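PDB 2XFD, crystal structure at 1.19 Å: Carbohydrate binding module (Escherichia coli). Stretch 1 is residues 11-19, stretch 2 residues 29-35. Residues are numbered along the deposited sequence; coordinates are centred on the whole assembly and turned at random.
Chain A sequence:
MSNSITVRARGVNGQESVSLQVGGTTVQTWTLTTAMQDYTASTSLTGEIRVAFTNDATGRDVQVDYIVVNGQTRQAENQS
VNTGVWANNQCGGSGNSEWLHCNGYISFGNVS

Stretch 1, residues 11-19: GVNGQESVS
Stretch 2, residues 29-35: TWTLTTA

The unusual feature is a buried carboxylate wrapped by its own loop, just before the strand 17-19. Glu16 (chi1 m, chi2 p, chi3 -9°) curls back so that OE2 accepts from Val12 N and Asn13 N, both at 2.9 Å, while OE1 accepts from Gly14 N at 2.8 Å. Three backbone amides thus meet the charge. Glycine is demanded twice: a CB on Gly11 would lie 1.9 Å from Glu16 OE1, and Gly14, at phi/psi 90/6, would jam a CB against the preceding carbonyl. Asn13 (p) spans the turn, its OD1 accepting from Gln15 N at 2.9 Å.

From this loop the chain extends into strand 17-19, which runs antiparallel to strand 29-31 at 159°, the axes approaching to 4.8 Å. Ser17 pairs with Thr31 and Ser19 with Thr29 as non-hydrogen-bonded pairs, CA-CA 4.5 and 4.3 Å. Between them Val18 and Trp30 form the hydrogen-bonded pair, CA-CA 5.5 Å: Val18 N to Trp30 O is 3.0 Å and Trp30 N to Val18 O is 2.9 Å. The ladder continues past the strands through Leu32 N to Glu16 O, 2.9 Å, so Glu16 serves the loop with its side chain and the partner with its carbonyl. On the N-terminal side of the loop, Gly11 N donates to Thr33 O at 2.8 Å, and Thr34 CA approaches Gly11 O at 3.3 Å in a CA-H...O contact.

The faces divide by chemistry. Val18 (m) and Trp30 (m, chi2 -75°) share one, where Val18 CG2 meets the indole edge at Trp30 CE3, 4.4 Å. Leu32 (m, t) points toward stretch 1, its CD1 3.8 Å from Val18 CG1. The other face carries Ser17 (t), Ser19 (m), Thr29 (p) and Thr31 (m); one water links Ser17 OG at 2.7 Å to Thr31 OG1 at 2.9 Å, and Ser19 OG packs 3.1 Å from Thr29 CG2.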

ATOM      1  N   GLY A  11       3.318  -4.490  -8.763  1.00  4.15           N
ATOM      2  CA  GLY A  11       3.477  -5.875  -8.382  1.00  5.10           C
ATOM      3  C   GLY A  11       4.751  -6.443  -9.010  1.00  5.33           C
ATOM      4  O   GLY A  11       5.404  -5.796  -9.821  1.00  6.38           O
ATOM      5  N   VAL A  12       5.047  -7.660  -8.590  1.00  5.41           N
ATOM      6  CA  VAL A  12       6.149  -8.390  -9.190  1.00  6.39           C
ATOM      7  C   VAL A  12       5.711  -9.290 -10.350  1.00  6.23           C
ATOM      8  O   VAL A  12       6.459  -9.455 -11.289  1.00  7.39           O
ATOM      9  CB  VAL A  12       6.950  -9.136  -8.145  1.00  9.35           C
ATOM     10  CG1 VAL A  12       7.511  -8.263  -7.098  1.00  8.66           C
ATOM     11  CG2 VAL A  12       6.368 -10.168  -7.626  1.00 13.65           C
ATOM     12  N   ASN A  13       4.494  -9.833 -10.308  1.00  6.45           N
ATOM     13  CA  ASN A  13       4.053 -10.635 -11.440  1.00  7.26           C
ATOM     14  C   ASN A  13       2.840 -10.100 -12.191  1.00  6.09           C
ATOM     15  O   ASN A  13       2.547 -10.642 -13.251  1.00  8.78           O
ATOM     16  CB  ASN A  13       3.873 -12.128 -11.093  1.00  8.32           C
ATOM     17  CG  ASN A  13       2.575 -12.448 -10.425  1.00  8.63           C
ATOM     18  OD1 ASN A  13       1.729 -11.597 -10.100  1.00  8.31           O
ATOM     19  ND2 ASN A  13       2.391 -13.732 -10.204  1.00 12.55           N
ATOM     20  N   GLY A  14       2.212  -9.037 -11.742  1.00  6.70           N
ATOM     21  CA  GLY A  14       1.126  -8.431 -12.448  1.00  7.11           C
ATOM     22  C   GLY A  14      -0.264  -8.942 -12.131  1.00  6.55           C
ATOM     23  O   GLY A  14      -1.231  -8.546 -12.799  1.00  8.49           O
ATOM     24  N   GLN A  15      -0.380  -9.814 -11.135  1.00  6.48           N
ATOM     25  CA  GLN A  15      -1.635 -10.308 -10.678  1.00  6.80           C
ATOM     26  C   GLN A  15      -2.041  -9.712  -9.306  1.00  6.66           C
ATOM     27  O   GLN A  15      -3.129  -9.974  -8.817  1.00  7.73           O
ATOM     28  CB  GLN A  15      -1.606 -11.816 -10.534  1.00  9.40           C
ATOM     29  CG  GLN A  15      -1.336 -12.547 -11.780  1.00 13.85           C
ATOM     30  CD  GLN A  15      -0.959 -14.031 -11.532  1.00 19.59           C
ATOM     31  OE1 GLN A  15      -0.759 -14.503 -10.353  1.00 20.24           O
ATOM     32  NE2 GLN A  15      -0.668 -14.703 -12.623  1.00 23.95           N
ATOM     33  N   GLU A  16      -1.143  -8.923  -8.699  1.00  5.73           N
ATOM     34  CA  GLU A  16      -1.349  -8.443  -7.377  1.00  5.49           C
ATOM     35  C   GLU A  16      -2.490  -7.445  -7.318  1.00  5.82           C
ATOM     36  O   GLU A  16      -2.660  -6.577  -8.180  1.00  5.89           O
ATOM     37  CB  GLU A  16      -0.083  -7.816  -6.816  1.00  5.62           C
ATOM     38  CG  GLU A  16       1.069  -8.782  -6.716  1.00  5.82           C
ATOM     39  CD  GLU A  16       1.936  -8.970  -7.948  1.00  5.91           C
ATOM     40  OE1 GLU A  16       1.580  -8.456  -9.044  1.00  5.79           O
ATOM     41  OE2 GLU A  16       3.031  -9.638  -7.801  1.00  6.60           O
ATOM     42  N   SER A  17      -3.269  -7.532  -6.205  1.00  5.24           N
ATOM     43  CA  SER A  17      -4.361  -6.621  -5.892  1.00  6.05           C
ATOM     44  C   SER A  17      -4.057  -5.816  -4.653  1.00  5.09           C
ATOM     45  O   SER A  17      -3.640  -6.376  -3.619  1.00  5.74           O
ATOM     46  CB  SER A  17      -5.674  -7.362  -5.710  1.00  7.37           C
ATOM     47  OG  SER A  17      -6.757  -6.463  -5.532  1.00  8.15           O
ATOM     48  N   VAL A  18      -4.259  -4.513  -4.709  1.00  5.19           N
ATOM     49  CA  VAL A  18      -4.164  -3.655  -3.557  1.00  4.95           C
ATOM     50  C   VAL A  18      -5.465  -2.891  -3.364  1.00  5.08           C
ATOM     51  O   VAL A  18      -6.208  -2.576  -4.310  1.00  6.72           O
ATOM     52  CB  VAL A  18      -2.997  -2.678  -3.615  1.00  5.57           C
ATOM     53  CG1 VAL A  18      -1.704  -3.438  -3.572  1.00  6.97           C
ATOM     54  CG2 VAL A  18      -3.100  -1.733  -4.793  1.00  7.13           C
ATOM     55  N   SER A  19      -5.699  -2.546  -2.126  1.00  5.16           N
ATOM     56  CA  SER A  19      -6.825  -1.708  -1.703  1.00  6.10           C
ATOM     57  C   SER A  19      -6.315  -0.478  -0.981  1.00  5.00           C
ATOM     58  O   SER A  19      -5.526  -0.573  -0.057  1.00  6.99           O
ATOM     59  CB  SER A  19      -7.710  -2.519  -0.766  1.00  7.91           C
ATOM     60  OG  SER A  19      -8.323  -3.589  -1.448  1.00 11.21           O
ATOM     61  N   THR A  29     -10.020  -0.457  -5.114  1.00  5.71           N
ATOM     62  CA  THR A  29      -9.111  -1.559  -5.326  1.00  6.00           C
ATOM     63  C   THR A  29      -8.565  -1.478  -6.754  1.00  5.34           C
ATOM     64  O   THR A  29      -9.287  -1.056  -7.664  1.00  6.07           O
ATOM     65  CB  THR A  29      -9.811  -2.865  -5.053  1.00  6.97           C
ATOM     66  OG1 THR A  29     -10.782  -3.181  -6.005  1.00 13.07           O
ATOM     67  CG2 THR A  29     -10.340  -2.899  -3.667  1.00  6.83           C
ATOM     68  N   TRP A  30      -7.333  -1.924  -6.936  1.00  4.93           N
ATOM     69  CA  TRP A  30      -6.644  -1.962  -8.205  1.00  4.82           C
ATOM     70  C   TRP A  30      -5.891  -3.254  -8.364  1.00  4.05           C
ATOM     71  O   TRP A  30      -5.311  -3.766  -7.407  1.00  6.04           O
ATOM     72  CB  TRP A  30      -5.692  -0.786  -8.333  1.00  5.96           C
ATOM     73  CG  TRP A  30      -6.340   0.538  -8.320  1.00  5.14           C
ATOM     74  CD1 TRP A  30      -7.047   1.115  -9.340  1.00  5.07           C
ATOM     75  CD2 TRP A  30      -6.265   1.546  -7.307  1.00  5.08           C
ATOM     76  NE1 TRP A  30      -7.462   2.359  -9.027  1.00  5.86           N
ATOM     77  CE2 TRP A  30      -6.968   2.658  -7.784  1.00  5.60           C
ATOM     78  CE3 TRP A  30      -5.626   1.621  -6.052  1.00  7.03           C
ATOM     79  CZ2 TRP A  30      -7.057   3.842  -7.064  1.00  7.67           C
ATOM     80  CZ3 TRP A  30      -5.738   2.785  -5.326  1.00  8.81           C
ATOM     81  CH2 TRP A  30      -6.415   3.904  -5.876  1.00  8.84           C
ATOM     82  N   THR A  31      -5.813  -3.728  -9.587  1.00  4.43           N
ATOM     83  CA  THR A  31      -4.818  -4.707  -9.957  1.00  4.27           C
ATOM     84  C   THR A  31      -3.580  -3.971 -10.471  1.00  4.34           C
ATOM     85  O   THR A  31      -3.703  -3.007 -11.214  1.00  5.29           O
ATOM     86  CB  THR A  31      -5.356  -5.643 -11.082  1.00  5.12           C
ATOM     87  OG1 THR A  31      -6.578  -6.220 -10.690  1.00  5.70           O
ATOM     88  CG2 THR A  31      -4.343  -6.753 -11.388  1.00  5.85           C
ATOM     89  N   LEU A  32      -2.404  -4.381 -10.021  1.00  4.32           N
ATOM     90  CA  LEU A  32      -1.149  -3.747 -10.364  1.00  4.25           C
ATOM     91  C   LEU A  32      -0.503  -4.355 -11.594  1.00  4.86           C
ATOM     92  O   LEU A  32      -0.781  -5.503 -11.944  1.00  7.20           O
ATOM     93  CB  LEU A  32      -0.203  -3.771  -9.186  1.00  4.72           C
ATOM     94  CG  LEU A  32      -0.708  -3.083  -7.899  1.00  4.33           C
ATOM     95  CD1 LEU A  32       0.303  -3.172  -6.828  1.00  5.34           C
ATOM     96  CD2 LEU A  32      -1.097  -1.655  -8.138  1.00  5.66           C
ATOM     97  N   THR A  33       0.366  -3.579 -12.224  1.00  4.51           N
ATOM     98  CA  THR A  33       1.247  -4.123 -13.245  1.00  4.60           C
ATOM     99  C   THR A  33       2.625  -4.329 -12.634  1.00  4.71           C
ATOM    100  O   THR A  33       2.865  -3.965 -11.497  1.00  5.76           O
ATOM    101  CB  THR A  33       1.299  -3.119 -14.424  1.00  5.64           C
ATOM    102  OG1 THR A  33       2.011  -1.954 -13.947  1.00  7.12           O
ATOM    103  CG2 THR A  33      -0.045  -2.807 -15.004  1.00  7.48           C
ATOM    104  N   THR A  34       3.590  -4.766 -13.480  1.00  5.13           N
ATOM    105  CA  THR A  34       4.910  -5.046 -13.031  1.00  4.93           C
ATOM    106  C   THR A  34       5.830  -3.819 -13.015  1.00  5.14           C
ATOM    107  O   THR A  34       7.020  -3.952 -12.741  1.00  7.00           O
ATOM    108  CB  THR A  34       5.577  -6.175 -13.824  1.00  5.71           C
ATOM    109  OG1 THR A  34       5.664  -5.687 -15.178  1.00  7.18           O
ATOM    110  CG2 THR A  34       4.821  -7.435 -13.750  1.00  8.48           C
ATOM    111  N   ALA A  35       5.318  -2.635 -13.327  1.00  5.36           N
ATOM    112  CA  ALA A  35       6.058  -1.386 -13.285  1.00  5.47           C
ATOM    113  C   ALA A  35       5.301  -0.422 -12.405  1.00  4.20           C
ATOM    114  O   ALA A  35       4.094  -0.400 -12.338  1.00  5.04           O
ATOM    115  CB  ALA A  35       6.302  -0.780 -14.649  1.00  8.51           C
TER
HETATM  116  O   HOH W   1      -7.780  -6.306  -8.061  1.00 11.16           O